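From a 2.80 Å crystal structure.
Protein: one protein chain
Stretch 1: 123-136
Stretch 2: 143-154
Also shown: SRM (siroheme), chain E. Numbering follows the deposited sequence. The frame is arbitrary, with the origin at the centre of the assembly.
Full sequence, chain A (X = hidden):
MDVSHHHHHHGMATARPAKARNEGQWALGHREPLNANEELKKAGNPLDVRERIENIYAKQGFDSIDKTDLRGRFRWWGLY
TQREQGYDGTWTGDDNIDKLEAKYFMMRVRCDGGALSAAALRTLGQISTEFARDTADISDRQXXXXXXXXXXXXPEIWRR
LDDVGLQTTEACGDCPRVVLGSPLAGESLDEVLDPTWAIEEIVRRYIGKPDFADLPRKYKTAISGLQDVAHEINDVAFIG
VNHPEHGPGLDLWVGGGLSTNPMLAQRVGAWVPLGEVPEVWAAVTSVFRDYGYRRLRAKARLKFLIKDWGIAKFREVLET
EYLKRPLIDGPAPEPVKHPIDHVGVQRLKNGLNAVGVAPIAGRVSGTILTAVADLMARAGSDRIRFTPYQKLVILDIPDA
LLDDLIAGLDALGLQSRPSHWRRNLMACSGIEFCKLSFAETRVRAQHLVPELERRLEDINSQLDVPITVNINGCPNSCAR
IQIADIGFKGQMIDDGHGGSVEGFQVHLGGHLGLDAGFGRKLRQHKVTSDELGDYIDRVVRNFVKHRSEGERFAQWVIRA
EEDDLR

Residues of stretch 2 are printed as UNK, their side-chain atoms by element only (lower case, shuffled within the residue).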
# COMPACT_ATOMS: atom_id res chain seq x y z
N THR A 123 -19.63 6.82 -7.86
CA THR A 123 -19.01 6.92 -9.17
C THR A 123 -18.03 5.75 -9.35
O THR A 123 -18.13 5.00 -10.31
CB THR A 123 -18.31 8.30 -9.34
OG1 THR A 123 -19.26 9.36 -9.15
CG2 THR A 123 -17.60 8.42 -10.72
N LEU A 124 -17.12 5.59 -8.39
CA LEU A 124 -16.24 4.43 -8.36
C LEU A 124 -16.99 3.12 -8.58
O LEU A 124 -16.52 2.23 -9.28
CB LEU A 124 -15.52 4.38 -7.01
CG LEU A 124 -14.17 5.09 -6.96
CD1 LEU A 124 -14.00 6.18 -8.03
CD2 LEU A 124 -13.96 5.69 -5.56
N GLY A 125 -18.16 3.01 -7.97
CA GLY A 125 -18.93 1.79 -8.04
C GLY A 125 -19.45 1.53 -9.44
O GLY A 125 -19.41 0.40 -9.93
N GLN A 126 -19.94 2.59 -10.06
CA GLN A 126 -20.54 2.51 -11.40
C GLN A 126 -19.51 2.32 -12.51
O GLN A 126 -19.75 1.54 -13.43
CB GLN A 126 -21.34 3.76 -11.64
CG GLN A 126 -22.54 3.85 -10.70
CD GLN A 126 -23.13 5.22 -10.63
OE1 GLN A 126 -22.59 6.19 -11.17
NE2 GLN A 126 -24.28 5.32 -9.95
N ILE A 127 -18.38 3.03 -12.41
CA ILE A 127 -17.24 2.80 -13.29
C ILE A 127 -16.93 1.30 -13.30
O ILE A 127 -16.81 0.71 -14.38
CB ILE A 127 -15.94 3.58 -12.85
CG1 ILE A 127 -16.15 5.11 -12.71
CG2 ILE A 127 -14.82 3.36 -13.82
CD1 ILE A 127 -17.16 5.74 -13.63
N SER A 128 -16.81 0.68 -12.12
CA SER A 128 -16.37 -0.72 -12.01
C SER A 128 -17.36 -1.66 -12.67
O SER A 128 -16.97 -2.51 -13.51
CB SER A 128 -16.19 -1.14 -10.55
OG SER A 128 -15.85 -2.52 -10.41
N THR A 129 -18.63 -1.49 -12.31
CA THR A 129 -19.70 -2.37 -12.79
C THR A 129 -19.78 -2.34 -14.32
O THR A 129 -19.99 -3.37 -14.97
CB THR A 129 -21.09 -1.97 -12.17
OG1 THR A 129 -20.99 -1.79 -10.75
CG2 THR A 129 -22.14 -3.03 -12.46
N GLU A 130 -19.53 -1.16 -14.89
CA GLU A 130 -19.72 -0.90 -16.31
C GLU A 130 -18.48 -1.08 -17.15
O GLU A 130 -18.58 -1.52 -18.28
CB GLU A 130 -20.23 0.53 -16.51
CG GLU A 130 -21.03 0.75 -17.78
CD GLU A 130 -21.07 2.22 -18.20
OE1 GLU A 130 -21.87 3.00 -17.60
OE2 GLU A 130 -20.29 2.59 -19.14
N PHE A 131 -17.31 -0.71 -16.64
CA PHE A 131 -16.08 -0.77 -17.43
C PHE A 131 -15.03 -1.76 -16.97
O PHE A 131 -14.06 -1.96 -17.69
CB PHE A 131 -15.37 0.59 -17.45
CG PHE A 131 -16.15 1.68 -18.10
CD1 PHE A 131 -16.25 2.92 -17.49
CD2 PHE A 131 -16.78 1.47 -19.33
CE1 PHE A 131 -16.95 3.93 -18.08
CE2 PHE A 131 -17.48 2.48 -19.94
CZ PHE A 131 -17.57 3.71 -19.32
N ALA A 132 -15.18 -2.35 -15.78
CA ALA A 132 -14.12 -3.21 -15.22
C ALA A 132 -14.58 -4.63 -14.92
O ALA A 132 -13.88 -5.38 -14.25
CB ALA A 132 -13.50 -2.56 -13.96
N ARG A 133 -15.74 -5.01 -15.46
CA ARG A 133 -16.36 -6.31 -15.19
C ARG A 133 -16.64 -6.51 -13.70
O ARG A 133 -16.66 -7.64 -13.20
CB ARG A 133 -15.50 -7.45 -15.76
CG ARG A 133 -15.15 -7.29 -17.27
CD ARG A 133 -14.61 -8.60 -17.87
NE ARG A 133 -13.78 -8.40 -19.07
CZ ARG A 133 -13.53 -9.33 -20.00
NH1 ARG A 133 -14.05 -10.56 -19.92
NH2 ARG A 133 -12.75 -9.04 -21.04
N ASP A 134 -16.90 -5.38 -13.03
CA ASP A 134 -17.26 -5.32 -11.60
C ASP A 134 -16.07 -5.63 -10.66
O ASP A 134 -16.26 -5.84 -9.46
CB ASP A 134 -18.47 -6.21 -11.28
CG ASP A 134 -19.44 -5.56 -10.28
OD1 ASP A 134 -19.72 -4.34 -10.41
OD2 ASP A 134 -19.93 -6.27 -9.36
N THR A 135 -14.86 -5.64 -11.20
CA THR A 135 -13.67 -5.74 -10.37
C THR A 135 -13.44 -4.42 -9.64
O THR A 135 -13.53 -3.34 -10.23
CB THR A 135 -12.40 -6.09 -11.22
OG1 THR A 135 -12.16 -5.06 -12.20
CG2 THR A 135 -12.57 -7.44 -11.91
N ALA A 136 -13.14 -4.53 -8.35
CA ALA A 136 -12.75 -3.39 -7.52
C ALA A 136 -12.06 -3.92 -6.27
O ALA A 136 -12.68 -4.62 -5.49
CB ALA A 136 -13.98 -2.60 -7.14
N UNK A 143 -5.98 3.21 -2.10
CA UNK A 143 -6.55 3.27 -3.46
C UNK A 143 -7.54 2.13 -3.80
O UNK A 143 -7.63 1.11 -3.10
c UNK A 143 -4.53 4.49 -4.40
o UNK A 143 -5.00 5.56 -4.01
n UNK A 143 -3.25 4.34 -4.77
c UNK A 143 -5.41 3.25 -4.48
N UNK A 144 -8.30 2.32 -4.87
CA UNK A 144 -8.97 1.22 -5.54
C UNK A 144 -8.29 0.98 -6.84
O UNK A 144 -7.76 1.91 -7.45
c UNK A 144 -10.43 1.48 -5.87
c UNK A 144 -10.61 2.84 -6.49
c UNK A 144 -11.27 1.35 -4.63
N UNK A 145 -8.31 -0.28 -7.27
CA UNK A 145 -7.80 -0.68 -8.55
C UNK A 145 -8.85 -1.43 -9.31
O UNK A 145 -9.55 -2.29 -8.75
n UNK A 145 -4.33 -3.06 -8.20
o UNK A 145 -3.06 -1.24 -7.95
c UNK A 145 -6.60 -1.60 -8.37
c UNK A 145 -5.40 -0.91 -7.83
c UNK A 145 -4.16 -1.75 -8.00
N UNK A 146 -8.94 -1.10 -10.60
CA UNK A 146 -9.86 -1.75 -11.54
C UNK A 146 -9.05 -2.72 -12.38
O UNK A 146 -7.85 -2.54 -12.50
c UNK A 146 -13.05 2.36 -10.76
c UNK A 146 -11.86 2.72 -11.39
o UNK A 146 -13.90 3.31 -10.21
c UNK A 146 -12.54 0.02 -11.20
c UNK A 146 -11.35 0.36 -11.83
c UNK A 146 -11.02 1.71 -11.93
c UNK A 146 -13.38 1.01 -10.66
c UNK A 146 -10.46 -0.71 -12.47
N UNK A 147 -9.68 -3.75 -12.95
CA UNK A 147 -9.01 -4.61 -13.95
C UNK A 147 -9.92 -4.84 -15.16
O UNK A 147 -11.07 -4.36 -15.18
n UNK A 147 -7.36 -5.93 -11.13
c UNK A 147 -7.35 -5.86 -12.51
c UNK A 147 -6.13 -5.86 -10.68
n UNK A 147 -5.31 -5.74 -11.71
c UNK A 147 -6.06 -5.74 -12.86
c UNK A 147 -8.60 -5.94 -13.33
N UNK A 148 -9.43 -5.55 -16.18
CA UNK A 148 -10.20 -5.75 -17.40
C UNK A 148 -10.56 -4.42 -18.08
O UNK A 148 -11.63 -4.30 -18.70
c UNK A 148 -10.68 -10.13 -16.39
c UNK A 148 -11.27 -7.93 -16.57
c UNK A 148 -9.98 -10.51 -19.02
c UNK A 148 -11.44 -8.35 -15.28
c UNK A 148 -10.42 -9.26 -18.64
c UNK A 148 -11.51 -6.55 -17.13
c UNK A 148 -9.89 -11.56 -18.09
c UNK A 148 -10.24 -11.40 -16.77
n UNK A 148 -11.08 -9.68 -15.16
c UNK A 148 -10.78 -9.05 -17.30
N UNK A 149 -9.70 -3.42 -17.98
CA UNK A 149 -10.00 -2.13 -18.60
C UNK A 149 -9.38 -2.05 -19.99
O UNK A 149 -8.26 -2.51 -20.22
c UNK A 149 -9.64 -0.95 -17.66
c UNK A 149 -10.91 -0.50 -16.94
c UNK A 149 -10.69 0.52 -15.91
c UNK A 149 -9.02 0.23 -18.42
N UNK A 150 -10.15 -1.48 -20.92
CA UNK A 150 -9.74 -1.33 -22.31
C UNK A 150 -9.53 0.17 -22.59
O UNK A 150 -10.42 1.00 -22.27
o UNK A 150 -11.71 -4.28 -24.91
o UNK A 150 -13.61 -3.92 -23.85
c UNK A 150 -11.57 -3.12 -22.79
c UNK A 150 -12.35 -3.82 -23.93
c UNK A 150 -10.78 -1.92 -23.28
N UNK A 151 -8.38 0.50 -23.20
CA UNK A 151 -8.02 1.89 -23.53
C UNK A 151 -9.22 2.68 -24.12
O UNK A 151 -9.49 3.83 -23.72
c UNK A 151 -7.07 1.47 -25.90
c UNK A 151 -6.18 3.40 -24.56
c UNK A 151 -6.75 1.96 -24.49
N UNK A 152 -9.97 2.04 -25.02
CA UNK A 152 -11.18 2.63 -25.58
C UNK A 152 -11.89 3.50 -24.55
O UNK A 152 -12.35 4.58 -24.89
c UNK A 152 -12.15 1.55 -26.09
o UNK A 152 -11.09 -1.38 -26.24
o UNK A 152 -9.46 -0.28 -27.22
c UNK A 152 -11.66 0.71 -27.28
c UNK A 152 -10.67 -0.39 -26.88
N UNK A 153 -11.97 3.04 -23.29
CA UNK A 153 -12.82 3.68 -22.26
C UNK A 153 -12.17 4.74 -21.36
O UNK A 153 -12.88 5.44 -20.60
n UNK A 153 -13.48 0.43 -22.39
o UNK A 153 -15.31 1.74 -22.53
c UNK A 153 -14.15 1.55 -22.15
c UNK A 153 -13.43 2.61 -21.37
N UNK A 154 -10.85 4.88 -21.44
CA UNK A 154 -10.09 5.66 -20.45
C UNK A 154 -10.41 7.15 -20.36
O UNK A 154 -10.37 7.73 -19.28
c UNK A 154 -8.19 4.04 -20.36
c UNK A 154 -8.58 5.48 -20.62
c UNK A 154 -7.81 6.40 -19.67
FE SRM E . 3.22 -2.57 -5.51
CHA SRM E . 4.69 -3.39 -8.48
CHB SRM E . 0.46 -4.24 -6.43
CHC SRM E . 1.81 -1.75 -2.70
CHD SRM E . 6.26 -2.94 -3.90
NA SRM E . 2.61 -3.44 -7.21
C1A SRM E . 3.29 -3.57 -8.37
C2A SRM E . 2.43 -3.94 -9.53
CMA SRM E . 2.08 -2.71 -10.31
CDA SRM E . 3.02 -5.05 -10.37
CEA SRM E . 3.66 -4.73 -11.68
O3A SRM E . 4.66 -3.99 -11.69
O4A SRM E . 3.21 -5.17 -12.74
C3A SRM E . 1.24 -4.49 -8.82
CAA SRM E . -0.07 -4.14 -9.45
CBA SRM E . -0.31 -5.29 -10.40
CCA SRM E . -1.77 -5.56 -10.54
O1A SRM E . -2.50 -5.50 -9.53
O2A SRM E . -2.22 -5.82 -11.69
C4A SRM E . 1.43 -4.02 -7.42
NB SRM E . 1.41 -2.81 -4.79
C1B SRM E . 0.35 -3.47 -5.27
C2B SRM E . -0.92 -3.30 -4.49
CMB SRM E . -2.16 -3.17 -5.33
CDB SRM E . -1.07 -4.50 -3.61
CEB SRM E . -2.27 -4.58 -2.74
O3B SRM E . -3.18 -5.43 -2.91
O4B SRM E . -2.34 -3.76 -1.82
C3B SRM E . -0.54 -2.07 -3.68
CAB SRM E . -0.87 -0.81 -4.44
CBB SRM E . -1.07 0.36 -3.52
CCB SRM E . -1.16 1.63 -4.30
O1B SRM E . -2.24 2.17 -4.52
O2B SRM E . -0.15 2.19 -4.73
C4B SRM E . 0.96 -2.19 -3.71
NC SRM E . 3.86 -2.50 -3.69
C1C SRM E . 3.18 -1.96 -2.66
C2C SRM E . 3.87 -1.99 -1.45
CDC SRM E . 3.39 -1.74 -0.07
CEC SRM E . 3.35 -0.37 0.50
O3C SRM E . 3.56 0.62 -0.24
O4C SRM E . 3.13 -0.30 1.72
C3C SRM E . 5.12 -2.39 -1.83
CAC SRM E . 6.18 -2.52 -0.79
CBC SRM E . 6.76 -1.30 -0.12
CCC SRM E . 7.79 -0.67 -1.05
O1C SRM E . 7.43 -0.09 -2.11
O2C SRM E . 9.00 -0.79 -0.72
C4C SRM E . 5.11 -2.62 -3.18
ND SRM E . 5.14 -2.73 -6.13
C1D SRM E . 6.14 -3.05 -5.30
C2D SRM E . 7.21 -3.58 -6.06
CAD SRM E . 8.66 -3.46 -5.62
CBD SRM E . 9.46 -2.29 -6.10
CCD SRM E . 10.86 -2.01 -5.63
O1D SRM E . 11.03 -0.96 -4.97
O2D SRM E . 11.81 -2.79 -5.90
C3D SRM E . 6.80 -3.56 -7.38
CDD SRM E . 7.71 -3.60 -8.57
CED SRM E . 8.50 -2.40 -9.05
O3D SRM E . 8.26 -1.27 -8.63
O4D SRM E . 9.42 -2.52 -9.87
C4D SRM E . 5.52 -3.03 -7.41

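Position 143 carries two carbons, the second bearing one oxygen and one nitrogen: an amide on a short stem, out of reach of stretch 1. It is Asn143, and its ND2 gives a very short hydrogen bond of 2.4 Å to O1B of the siroheme.

Position 144 has one carbon carrying two more, a compact fork pointing toward stretch 1, against Leu124. This is Val144, whose CG2 makes an apolar contact with Leu124 CG at 4.2 Å.

At 145 three carbons end in one oxygen and one nitrogen, and the end leads away from stretch 1. Gln145 reaches the siroheme instead, through a weak hydrogen bond from NE2 to O1A of 3.3 Å, while its backbone O receives a CH contact from Ala136 CA at 3.6 Å.

Position 146 shows one carbon, then a six-carbon ring bearing an oxygen, which lies 3.0 Å from Leu124 O. A phenol fits: Tyr146. Its OH donates a hydrogen bond to that carbonyl, and Ser128 CB sits at the ring edge, 3.5 Å from CE1.

At 147 a carbon leads to a five-membered ring of three carbons and two nitrogens, turned from stretch 1. His147 sends NE2 to O2A of the siroheme, a 3.1 Å hydrogen bond, and its backbone N donates to Thr135 OG1 at 2.9 Å.

Position 148 has fused five- and six-membered rings holding eight carbons and one nitrogen; the side chain of Arg133 covers one face. Only an indole matches: Trp148. Arg133 CD lies 4.0 Å from the centroid of its five-membered ring, and Thr135 CG2 approaches the edge, 3.7 Å from CD1.

Four carbons at 149, forked at the first with one arm two long, give Ile149, whose CG1 is 3.6 Å from Phe131 O.

Position 150, three carbons ending in two oxygens, is Glu150. At 151 another three-carbon fork, far from stretch 1, is Val151. Position 152 repeats the carboxylate pattern: Glu152.

At 153 two carbons end in an oxygen and a nitrogen beside the Phe131 ring. Asn153 lays CB over one ring face, with OD1 3.5 Å from Phe131 CE2, and ND2 donates to Glu150 O at 3.1 Å.

The last, 154, a three-carbon fork pointing away, is Val154.

The rule is alternation: 143, 145 and 147 serve the cofactor, while 144 and 146 meet the helix. Beyond it, the type I' turn presents Thr135 OG1, which donates to Ala132 O at 2.7 Å and accepts from His147 N, so one hydroxyl links turn and strand.

Stretch 2, residues 143-154: NVQYHWIEVENV
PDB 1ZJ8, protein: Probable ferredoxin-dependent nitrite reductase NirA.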